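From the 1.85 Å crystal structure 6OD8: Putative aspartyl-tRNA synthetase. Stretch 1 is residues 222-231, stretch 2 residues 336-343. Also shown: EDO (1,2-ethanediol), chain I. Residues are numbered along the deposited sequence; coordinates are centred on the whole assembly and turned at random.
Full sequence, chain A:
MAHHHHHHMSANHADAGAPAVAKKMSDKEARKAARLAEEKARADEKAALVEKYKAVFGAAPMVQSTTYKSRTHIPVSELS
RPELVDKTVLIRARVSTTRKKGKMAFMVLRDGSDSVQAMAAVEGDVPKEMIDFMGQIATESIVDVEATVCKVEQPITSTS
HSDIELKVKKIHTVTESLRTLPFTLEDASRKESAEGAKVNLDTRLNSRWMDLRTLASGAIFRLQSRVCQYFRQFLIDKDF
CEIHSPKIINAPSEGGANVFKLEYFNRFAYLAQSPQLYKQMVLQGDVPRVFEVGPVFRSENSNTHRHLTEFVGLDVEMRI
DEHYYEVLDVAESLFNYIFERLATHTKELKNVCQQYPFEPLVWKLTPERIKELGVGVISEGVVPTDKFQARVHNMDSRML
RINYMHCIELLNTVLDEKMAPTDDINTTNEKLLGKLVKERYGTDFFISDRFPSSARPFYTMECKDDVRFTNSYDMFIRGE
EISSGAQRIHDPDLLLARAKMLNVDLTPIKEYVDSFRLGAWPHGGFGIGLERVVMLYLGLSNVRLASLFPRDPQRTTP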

# COMPACT_ATOMS: atom_id res chain seq x y z
N ARG A 222 -1.93 -14.62 -4.29
CA ARG A 222 -0.59 -14.27 -4.76
C ARG A 222 -0.67 -13.29 -5.93
O ARG A 222 0.10 -12.33 -6.01
CB ARG A 222 0.18 -15.53 -5.15
CG ARG A 222 0.52 -16.44 -3.95
CD ARG A 222 1.17 -17.74 -4.41
NE ARG A 222 2.42 -17.44 -5.09
CZ ARG A 222 3.61 -17.41 -4.48
NH1 ARG A 222 3.71 -17.69 -3.19
NH2 ARG A 222 4.70 -17.11 -5.18
N LEU A 223 -1.59 -13.54 -6.87
CA LEU A 223 -1.75 -12.61 -7.99
C LEU A 223 -2.28 -11.26 -7.53
O LEU A 223 -1.85 -10.22 -8.03
CB LEU A 223 -2.67 -13.21 -9.06
CG LEU A 223 -2.07 -14.44 -9.75
CD1 LEU A 223 -3.15 -15.16 -10.56
CD2 LEU A 223 -0.90 -14.04 -10.64
N GLN A 224 -3.17 -11.24 -6.54
CA GLN A 224 -3.62 -9.97 -5.99
C GLN A 224 -2.45 -9.16 -5.46
O GLN A 224 -2.35 -7.94 -5.69
CB GLN A 224 -4.66 -10.20 -4.89
CG GLN A 224 -5.47 -8.92 -4.54
CD GLN A 224 -5.90 -8.90 -3.07
OE1 GLN A 224 -5.10 -8.60 -2.19
NE2 GLN A 224 -7.15 -9.24 -2.82
N SER A 225 -1.54 -9.81 -4.73
CA SER A 225 -0.34 -9.14 -4.27
C SER A 225 0.48 -8.59 -5.44
O SER A 225 1.02 -7.47 -5.36
CB SER A 225 0.51 -10.11 -3.43
OG SER A 225 1.70 -9.46 -2.99
N ARG A 226 0.61 -9.37 -6.52
CA ARG A 226 1.40 -8.90 -7.66
C ARG A 226 0.74 -7.69 -8.33
O ARG A 226 1.45 -6.79 -8.79
CB ARG A 226 1.59 -10.01 -8.71
CG ARG A 226 2.41 -11.20 -8.25
CD ARG A 226 3.81 -10.82 -7.70
NE ARG A 226 4.62 -12.02 -7.50
CZ ARG A 226 5.86 -12.04 -7.02
NH1 ARG A 226 6.47 -10.91 -6.67
NH2 ARG A 226 6.50 -13.20 -6.86
N VAL A 227 -0.60 -7.65 -8.39
CA VAL A 227 -1.25 -6.46 -8.96
C VAL A 227 -0.86 -5.20 -8.18
O VAL A 227 -0.50 -4.17 -8.77
CB VAL A 227 -2.79 -6.62 -9.00
CG1 VAL A 227 -3.44 -5.27 -9.41
CG2 VAL A 227 -3.21 -7.74 -9.96
N CYS A 228 -0.97 -5.25 -6.84
CA CYS A 228 -0.52 -4.12 -6.02
C CYS A 228 0.94 -3.77 -6.29
O CYS A 228 1.30 -2.61 -6.46
CB CYS A 228 -0.71 -4.44 -4.52
SG CYS A 228 -2.44 -4.54 -4.00
N GLN A 229 1.80 -4.79 -6.30
CA GLN A 229 3.22 -4.57 -6.53
C GLN A 229 3.49 -3.84 -7.85
O GLN A 229 4.27 -2.88 -7.89
CB GLN A 229 3.93 -5.92 -6.53
CG GLN A 229 5.39 -5.83 -6.85
CD GLN A 229 6.04 -7.20 -6.86
OE1 GLN A 229 5.49 -8.17 -6.32
NE2 GLN A 229 7.21 -7.30 -7.48
N TYR A 230 2.90 -4.32 -8.95
CA TYR A 230 3.19 -3.72 -10.25
C TYR A 230 2.49 -2.37 -10.41
O TYR A 230 3.05 -1.46 -11.04
CB TYR A 230 2.79 -4.68 -11.37
CG TYR A 230 3.54 -5.99 -11.28
CD1 TYR A 230 4.90 -6.01 -10.94
CD2 TYR A 230 2.90 -7.22 -11.53
CE1 TYR A 230 5.59 -7.21 -10.85
CE2 TYR A 230 3.60 -8.42 -11.46
CZ TYR A 230 4.94 -8.40 -11.11
OH TYR A 230 5.65 -9.57 -11.03
N PHE A 231 1.31 -2.21 -9.83
CA PHE A 231 0.69 -0.87 -9.77
C PHE A 231 1.64 0.15 -9.15
O PHE A 231 1.92 1.20 -9.74
CB PHE A 231 -0.62 -0.96 -8.95
CG PHE A 231 -1.28 0.39 -8.68
CD1 PHE A 231 -2.14 0.95 -9.62
CD2 PHE A 231 -1.08 1.06 -7.47
CE1 PHE A 231 -2.78 2.19 -9.37
CE2 PHE A 231 -1.69 2.29 -7.21
CZ PHE A 231 -2.57 2.86 -8.19
N ASN A 336 -0.99 -1.69 -19.15
CA ASN A 336 -0.10 -2.49 -19.99
C ASN A 336 1.01 -3.11 -19.14
O ASN A 336 1.28 -4.30 -19.24
CB ASN A 336 0.50 -1.63 -21.10
CG ASN A 336 1.31 -2.43 -22.10
OD1 ASN A 336 0.85 -3.43 -22.64
ND2 ASN A 336 2.52 -1.98 -22.35
N TYR A 337 1.64 -2.29 -18.30
CA TYR A 337 2.73 -2.76 -17.45
C TYR A 337 2.27 -3.90 -16.56
O TYR A 337 2.96 -4.93 -16.43
CB TYR A 337 3.21 -1.57 -16.60
CG TYR A 337 4.35 -1.82 -15.63
CD1 TYR A 337 5.66 -1.51 -15.97
CD2 TYR A 337 4.10 -2.29 -14.34
CE1 TYR A 337 6.72 -1.70 -15.07
CE2 TYR A 337 5.15 -2.49 -13.43
CZ TYR A 337 6.46 -2.19 -13.80
OH TYR A 337 7.50 -2.38 -12.90
N ILE A 338 1.11 -3.74 -15.91
CA ILE A 338 0.59 -4.75 -15.00
C ILE A 338 0.31 -6.05 -15.75
O ILE A 338 0.76 -7.13 -15.35
CB ILE A 338 -0.65 -4.22 -14.27
CG1 ILE A 338 -0.25 -3.09 -13.32
CG2 ILE A 338 -1.39 -5.33 -13.50
CD1 ILE A 338 -1.42 -2.35 -12.66
N PHE A 339 -0.44 -5.96 -16.85
CA PHE A 339 -0.84 -7.15 -17.59
C PHE A 339 0.36 -7.89 -18.14
O PHE A 339 0.40 -9.13 -18.16
CB PHE A 339 -1.77 -6.75 -18.76
CG PHE A 339 -3.13 -6.27 -18.33
CD1 PHE A 339 -3.70 -6.70 -17.15
CD2 PHE A 339 -3.86 -5.39 -19.15
CE1 PHE A 339 -4.96 -6.27 -16.77
CE2 PHE A 339 -5.12 -4.96 -18.79
CZ PHE A 339 -5.67 -5.39 -17.58
N GLU A 340 1.35 -7.15 -18.64
CA GLU A 340 2.54 -7.80 -19.18
C GLU A 340 3.30 -8.56 -18.10
O GLU A 340 3.84 -9.64 -18.36
CB GLU A 340 3.42 -6.73 -19.84
CG GLU A 340 4.84 -7.11 -20.11
CD GLU A 340 5.64 -5.90 -20.61
OE1 GLU A 340 5.07 -5.10 -21.39
OE2 GLU A 340 6.82 -5.75 -20.21
N ARG A 341 3.32 -8.04 -16.88
CA ARG A 341 4.03 -8.72 -15.80
C ARG A 341 3.19 -9.84 -15.18
O ARG A 341 3.72 -10.90 -14.83
CB ARG A 341 4.48 -7.69 -14.76
CG ARG A 341 5.75 -7.01 -15.27
CD ARG A 341 6.12 -5.75 -14.54
NE ARG A 341 7.29 -5.16 -15.21
CZ ARG A 341 7.27 -4.56 -16.40
NH1 ARG A 341 6.13 -4.45 -17.09
NH2 ARG A 341 8.39 -4.07 -16.91
N LEU A 342 1.87 -9.65 -15.08
CA LEU A 342 1.02 -10.74 -14.58
C LEU A 342 1.13 -11.96 -15.46
O LEU A 342 1.08 -13.10 -14.97
CB LEU A 342 -0.43 -10.30 -14.48
CG LEU A 342 -0.83 -9.31 -13.35
CD1 LEU A 342 -2.32 -9.01 -13.50
CD2 LEU A 342 -0.47 -9.82 -11.91
N ALA A 343 1.31 -11.76 -16.77
CA ALA A 343 1.39 -12.87 -17.70
C ALA A 343 2.60 -13.76 -17.45
O ALA A 343 2.57 -14.93 -17.86
CB ALA A 343 1.40 -12.36 -19.15
C1 EDO I . 8.31 -8.60 -16.96
O1 EDO I . 9.58 -7.98 -17.23
C2 EDO I . 7.66 -9.02 -18.26
O2 EDO I . 7.85 -8.00 -19.25

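Two helical segments, more than a hundred residues apart in sequence, pack with their axes 9.2 Å apart at closest approach and their N-to-C directions 137° apart, so they run closer to antiparallel than to parallel. No hydrogen bond or salt bridge crosses between them. The contact, which buries 423 Å² in all, rests on shape and on the removal of apolar surface from water.

Its centrepiece is a knob-into-hole arrangement. Y230 points its CA-to-CB bond toward the second helix, where the two backbones come close, Y230 CA lying 5.5 Å from I338 CA. Its side chain sits among Y337, I338, R341 and L342, two residues from one turn and two from the next. A tyrosine suits this place because its flat ring offers a broad face: R341 CB lies 3.6 Å from the centroid of the Y230 ring and only 16° off the ring normal, a CH-pi contact made by the aliphatic base of a charged residue. The phenolic OH, meanwhile, is hydrogen-bonded to a residue just outside the stretches. Y337 also packs close to the knob, with its CE2 3.3 Å from Y230 O and 3.8 Å from Y230 CB.

Apolar side chains fill the rest. I338 and L342, one helical turn apart, both point sideways at CB but bring their ends nearer the first helix. I338 places CG1 3.9 Å from Y230 CB and CD1 4.0 Å from F231 CB; the F231 CA-to-CB bond itself points away overall. L342 has V227 CG2 3.9 Å from its CD1, while its CD2 lies 3.8 Å from R226 CB and 4.4 Å from L223 CD2. Branched aliphatic chains suit these buried positions, since they present several methyl groups to neighbours and leave no polar group unsatisfied.

R226 and R341 show how a long side chain can serve a border. Each directs CB toward the opposing helix, yet its end leads away, so methylene carbon makes the contact and the charge stays outside it. R226 NH1 donates to Q229 OE1 at 2.9 Å within its own helix. R341 NH1 donates to Y337 O at 3.3 Å and lies 3.4 Å from E340 OE2, a salt bridge of charges only, because that oxygen sits well out of the guanidinium plane. An ethanediol, probably from the crystallisation liquor, lies over one face of this guanidinium and donates from O2 to E340 OE2 at 2.7 Å.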